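Local atomic coordinates of phosphorylated carbohydrates phosphatase TM_1254 (Thermotoga maritima msb8, PDB entry 3KBB), a protein that removes phosphate from small phosphorylated sugars such as erythrose 4-phosphate and fructose 6-phosphate, using a divalent metal ion, and is most active with cobalt. Residues A[155-167]-A[175-187]. Sequence-based numbering, arbitrary orientation.
Sequences VVPEKVVVFEDSK and SAGIERIYGVVHS
One water is held by three backbone groups, V160 O, P157 O and R180 N, and so bridges the two chains. It donates hydrogen bonds to V160 O and P157 O and accepts one from R180 N, 3.0 Å away. Beyond it the chains pair directly. V162 N bonds to R180 O, and Y182 N returns to V162 O at 2.8 Å. E164 N then meets Y182 O almost straight (177°), and V184 N closes the run on E164 O at 2.7 Å. Where the strands end, another water donates to both D165 O and V184 O.

I178 fills the start of the contact. Its CG1 lies 3.6 Å from P157 CB, while its CG2 wedges against V160 CG2 and V162 CG2. With CG1 anti to the carbonyl carbon (chi1 -62°), CG1 faces P157 and CG2 is left to meet the two valines. Cut back to an alanine, I178 would lose CG1, CG2 and CD1, which would probably leave a gap between P157, V160 and V162.

On the face carrying F163 and Y182, the two side chains lie side by side. Their ring planes are 21° apart but slid, with centroids 5.4 Å apart and little overlap. F163 CD1 instead touches Y182 CB at 3.6 Å, and V161 CG1 meets the edge of the Y182 ring. Helix 208-215 covers both rings.

At the far end E164 OE1 accepts D165 N, while OE2 forms a salt bridge with K140 and a hydrogen bond with Y146. D165 lies beside D7, the probable nucleophile. Helix 167-175 links the strands in a parallel beta-alpha-beta unit of the Rossmann-like HAD core, whose active site gathers at the C-terminal strand ends.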
# COMPACT_ATOMS: atom_id res chain seq x y z
N VAL A 155 1.84 -18.98 -12.30
CA VAL A 155 2.87 -19.59 -11.44
C VAL A 155 2.24 -20.22 -10.20
O VAL A 155 1.15 -19.81 -9.74
CB VAL A 155 4.02 -18.57 -11.04
CG1 VAL A 155 4.59 -17.87 -12.24
CG2 VAL A 155 3.49 -17.53 -10.06
N VAL A 156 2.90 -21.22 -9.65
CA VAL A 156 2.43 -21.93 -8.45
C VAL A 156 2.84 -21.14 -7.20
O VAL A 156 3.87 -20.50 -7.22
CB VAL A 156 3.03 -23.36 -8.40
CG1 VAL A 156 2.67 -24.10 -9.71
CG2 VAL A 156 4.50 -23.31 -8.28
N PRO A 157 2.03 -21.16 -6.13
CA PRO A 157 2.38 -20.33 -4.98
C PRO A 157 3.69 -20.68 -4.27
O PRO A 157 4.30 -19.79 -3.67
CB PRO A 157 1.18 -20.47 -4.03
CG PRO A 157 0.45 -21.68 -4.47
CD PRO A 157 0.76 -21.89 -5.94
N GLU A 158 4.16 -21.92 -4.38
CA GLU A 158 5.40 -22.29 -3.71
C GLU A 158 6.63 -21.72 -4.43
O GLU A 158 7.74 -21.86 -3.94
CB GLU A 158 5.52 -23.82 -3.53
CG GLU A 158 5.57 -24.59 -4.83
CD GLU A 158 4.19 -24.99 -5.34
OE1 GLU A 158 3.16 -24.39 -4.94
OE2 GLU A 158 4.13 -25.93 -6.17
N LYS A 159 6.42 -21.11 -5.60
CA LYS A 159 7.50 -20.48 -6.37
C LYS A 159 7.44 -18.95 -6.43
O LYS A 159 8.10 -18.34 -7.30
CB LYS A 159 7.62 -21.10 -7.75
CG LYS A 159 7.96 -22.61 -7.69
CD LYS A 159 8.15 -23.14 -9.11
CE LYS A 159 8.36 -24.65 -9.12
NZ LYS A 159 8.56 -25.07 -10.54
N VAL A 160 6.70 -18.33 -5.50
CA VAL A 160 6.65 -16.86 -5.42
C VAL A 160 7.10 -16.39 -4.04
O VAL A 160 7.00 -17.13 -3.04
CB VAL A 160 5.23 -16.27 -5.75
CG1 VAL A 160 4.73 -16.88 -7.09
CG2 VAL A 160 4.25 -16.57 -4.63
N VAL A 161 7.59 -15.17 -4.02
CA VAL A 161 7.89 -14.48 -2.75
C VAL A 161 6.99 -13.24 -2.71
O VAL A 161 6.78 -12.60 -3.74
CB VAL A 161 9.36 -13.99 -2.72
CG1 VAL A 161 9.62 -13.16 -1.43
CG2 VAL A 161 10.28 -15.18 -2.72
N VAL A 162 6.39 -12.94 -1.55
CA VAL A 162 5.50 -11.78 -1.43
C VAL A 162 6.08 -10.81 -0.40
O VAL A 162 6.59 -11.28 0.62
CB VAL A 162 4.10 -12.28 -0.92
CG1 VAL A 162 3.18 -11.08 -0.49
CG2 VAL A 162 3.39 -13.06 -2.01
N PHE A 163 5.96 -9.51 -0.64
CA PHE A 163 6.32 -8.46 0.33
C PHE A 163 5.04 -7.72 0.69
O PHE A 163 4.42 -7.03 -0.16
CB PHE A 163 7.38 -7.53 -0.26
CG PHE A 163 8.71 -8.21 -0.41
CD1 PHE A 163 9.56 -8.32 0.70
CD2 PHE A 163 9.05 -8.85 -1.60
CE1 PHE A 163 10.76 -9.00 0.59
CE2 PHE A 163 10.25 -9.56 -1.73
CZ PHE A 163 11.11 -9.65 -0.61
N GLU A 164 4.63 -7.90 1.94
CA GLU A 164 3.35 -7.42 2.38
C GLU A 164 3.53 -6.52 3.59
O GLU A 164 4.53 -6.59 4.25
CB GLU A 164 2.42 -8.58 2.72
CG GLU A 164 1.29 -8.79 1.68
CD GLU A 164 0.26 -7.64 1.62
OE1 GLU A 164 0.34 -6.72 2.45
OE2 GLU A 164 -0.63 -7.65 0.75
N ASP A 165 2.57 -5.67 3.91
CA ASP A 165 2.78 -4.73 5.01
C ASP A 165 1.58 -4.65 5.95
O ASP A 165 1.58 -3.85 6.89
CB ASP A 165 3.19 -3.36 4.48
CG ASP A 165 1.99 -2.48 4.16
OD1 ASP A 165 1.01 -3.00 3.60
OD2 ASP A 165 2.01 -1.26 4.55
N SER A 166 0.55 -5.44 5.70
CA SER A 166 -0.59 -5.47 6.66
C SER A 166 -0.97 -6.89 7.10
O SER A 166 -0.75 -7.86 6.36
CB SER A 166 -1.81 -4.79 6.05
OG SER A 166 -2.42 -5.62 5.08
N LYS A 167 -1.55 -7.01 8.28
CA LYS A 167 -2.09 -8.30 8.76
C LYS A 167 -3.00 -8.91 7.70
O LYS A 167 -2.84 -10.08 7.35
CB LYS A 167 -2.86 -8.08 10.07
CG LYS A 167 -3.54 -9.30 10.63
CD LYS A 167 -4.11 -8.93 12.02
CE LYS A 167 -5.15 -9.90 12.49
NZ LYS A 167 -5.90 -9.27 13.63
N SER A 175 -3.50 -17.55 2.80
CA SER A 175 -4.71 -18.29 2.41
C SER A 175 -4.74 -18.70 0.95
O SER A 175 -5.37 -19.71 0.63
CB SER A 175 -6.00 -17.53 2.78
OG SER A 175 -6.12 -17.41 4.19
N ALA A 176 -4.01 -17.97 0.08
CA ALA A 176 -3.85 -18.32 -1.33
C ALA A 176 -2.81 -19.41 -1.53
O ALA A 176 -2.57 -19.82 -2.65
CB ALA A 176 -3.45 -17.07 -2.15
N GLY A 177 -2.18 -19.86 -0.44
CA GLY A 177 -1.21 -20.97 -0.49
C GLY A 177 0.25 -20.57 -0.60
O GLY A 177 1.13 -21.44 -0.73
N ILE A 178 0.52 -19.26 -0.49
CA ILE A 178 1.87 -18.72 -0.59
C ILE A 178 2.53 -18.77 0.81
O ILE A 178 1.99 -18.24 1.79
CB ILE A 178 1.84 -17.27 -1.08
CG1 ILE A 178 1.23 -17.21 -2.50
CG2 ILE A 178 3.30 -16.65 -1.08
CD1 ILE A 178 0.93 -15.79 -2.98
N GLU A 179 3.70 -19.39 0.87
CA GLU A 179 4.41 -19.53 2.17
C GLU A 179 5.47 -18.45 2.42
O GLU A 179 5.65 -18.00 3.56
CB GLU A 179 5.00 -20.93 2.29
CG GLU A 179 3.91 -21.98 2.59
CD GLU A 179 3.19 -21.76 3.91
OE1 GLU A 179 3.85 -21.79 4.97
OE2 GLU A 179 1.95 -21.57 3.88
N ARG A 180 6.18 -18.08 1.36
CA ARG A 180 7.28 -17.12 1.50
C ARG A 180 6.79 -15.67 1.50
O ARG A 180 6.85 -14.99 0.45
CB ARG A 180 8.37 -17.31 0.46
CG ARG A 180 8.94 -18.72 0.36
CD ARG A 180 10.14 -18.70 -0.58
NE ARG A 180 10.77 -20.02 -0.64
CZ ARG A 180 11.96 -20.33 -0.11
NH1 ARG A 180 12.68 -19.40 0.53
NH2 ARG A 180 12.41 -21.57 -0.24
N ILE A 181 6.29 -15.23 2.65
CA ILE A 181 5.74 -13.87 2.81
C ILE A 181 6.61 -13.08 3.77
O ILE A 181 6.83 -13.54 4.91
CB ILE A 181 4.31 -13.94 3.40
CG1 ILE A 181 3.40 -14.78 2.47
CG2 ILE A 181 3.72 -12.50 3.58
CD1 ILE A 181 2.17 -15.23 3.19
N TYR A 182 7.16 -11.96 3.32
CA TYR A 182 7.96 -11.10 4.18
C TYR A 182 7.09 -9.94 4.63
O TYR A 182 6.34 -9.36 3.82
CB TYR A 182 9.19 -10.58 3.44
CG TYR A 182 10.23 -11.67 3.24
CD1 TYR A 182 11.28 -11.83 4.16
CD2 TYR A 182 10.11 -12.57 2.19
CE1 TYR A 182 12.20 -12.86 4.00
CE2 TYR A 182 11.03 -13.60 2.00
CZ TYR A 182 12.07 -13.76 2.92
OH TYR A 182 13.00 -14.76 2.77
N GLY A 183 7.17 -9.60 5.91
CA GLY A 183 6.43 -8.46 6.40
C GLY A 183 7.30 -7.21 6.37
O GLY A 183 8.37 -7.17 6.98
N VAL A 184 6.83 -6.19 5.67
CA VAL A 184 7.59 -4.95 5.49
C VAL A 184 7.18 -3.93 6.54
O VAL A 184 6.00 -3.64 6.69
CB VAL A 184 7.36 -4.35 4.05
CG1 VAL A 184 8.14 -3.01 3.93
CG2 VAL A 184 7.88 -5.34 3.04
N VAL A 185 8.17 -3.43 7.29
CA VAL A 185 7.86 -2.60 8.46
C VAL A 185 8.54 -1.26 8.33
O VAL A 185 9.48 -1.09 7.55
CB VAL A 185 8.34 -3.30 9.76
CG1 VAL A 185 7.53 -4.53 10.03
CG2 VAL A 185 9.79 -3.62 9.68
N HIS A 186 8.11 -0.30 9.15
CA HIS A 186 8.53 1.06 8.96
C HIS A 186 9.12 1.77 10.15
O HIS A 186 9.60 2.90 10.01
CB HIS A 186 7.33 1.84 8.45
CG HIS A 186 6.76 1.24 7.21
ND1 HIS A 186 7.43 1.25 6.01
CD2 HIS A 186 5.62 0.55 7.00
CE1 HIS A 186 6.72 0.61 5.10
NE2 HIS A 186 5.61 0.16 5.68
N SER A 187 9.14 1.09 11.29
CA SER A 187 9.50 1.77 12.54
C SER A 187 10.34 0.87 13.41
O SER A 187 10.73 -0.22 13.00
CB SER A 187 8.24 2.22 13.27
OG SER A 187 7.64 1.14 13.98
O HOH W 1 6.01 -19.26 -1.41
O HOH W 2 7.79 -21.24 -1.12
O HOH W 3 3.79 -2.65 8.10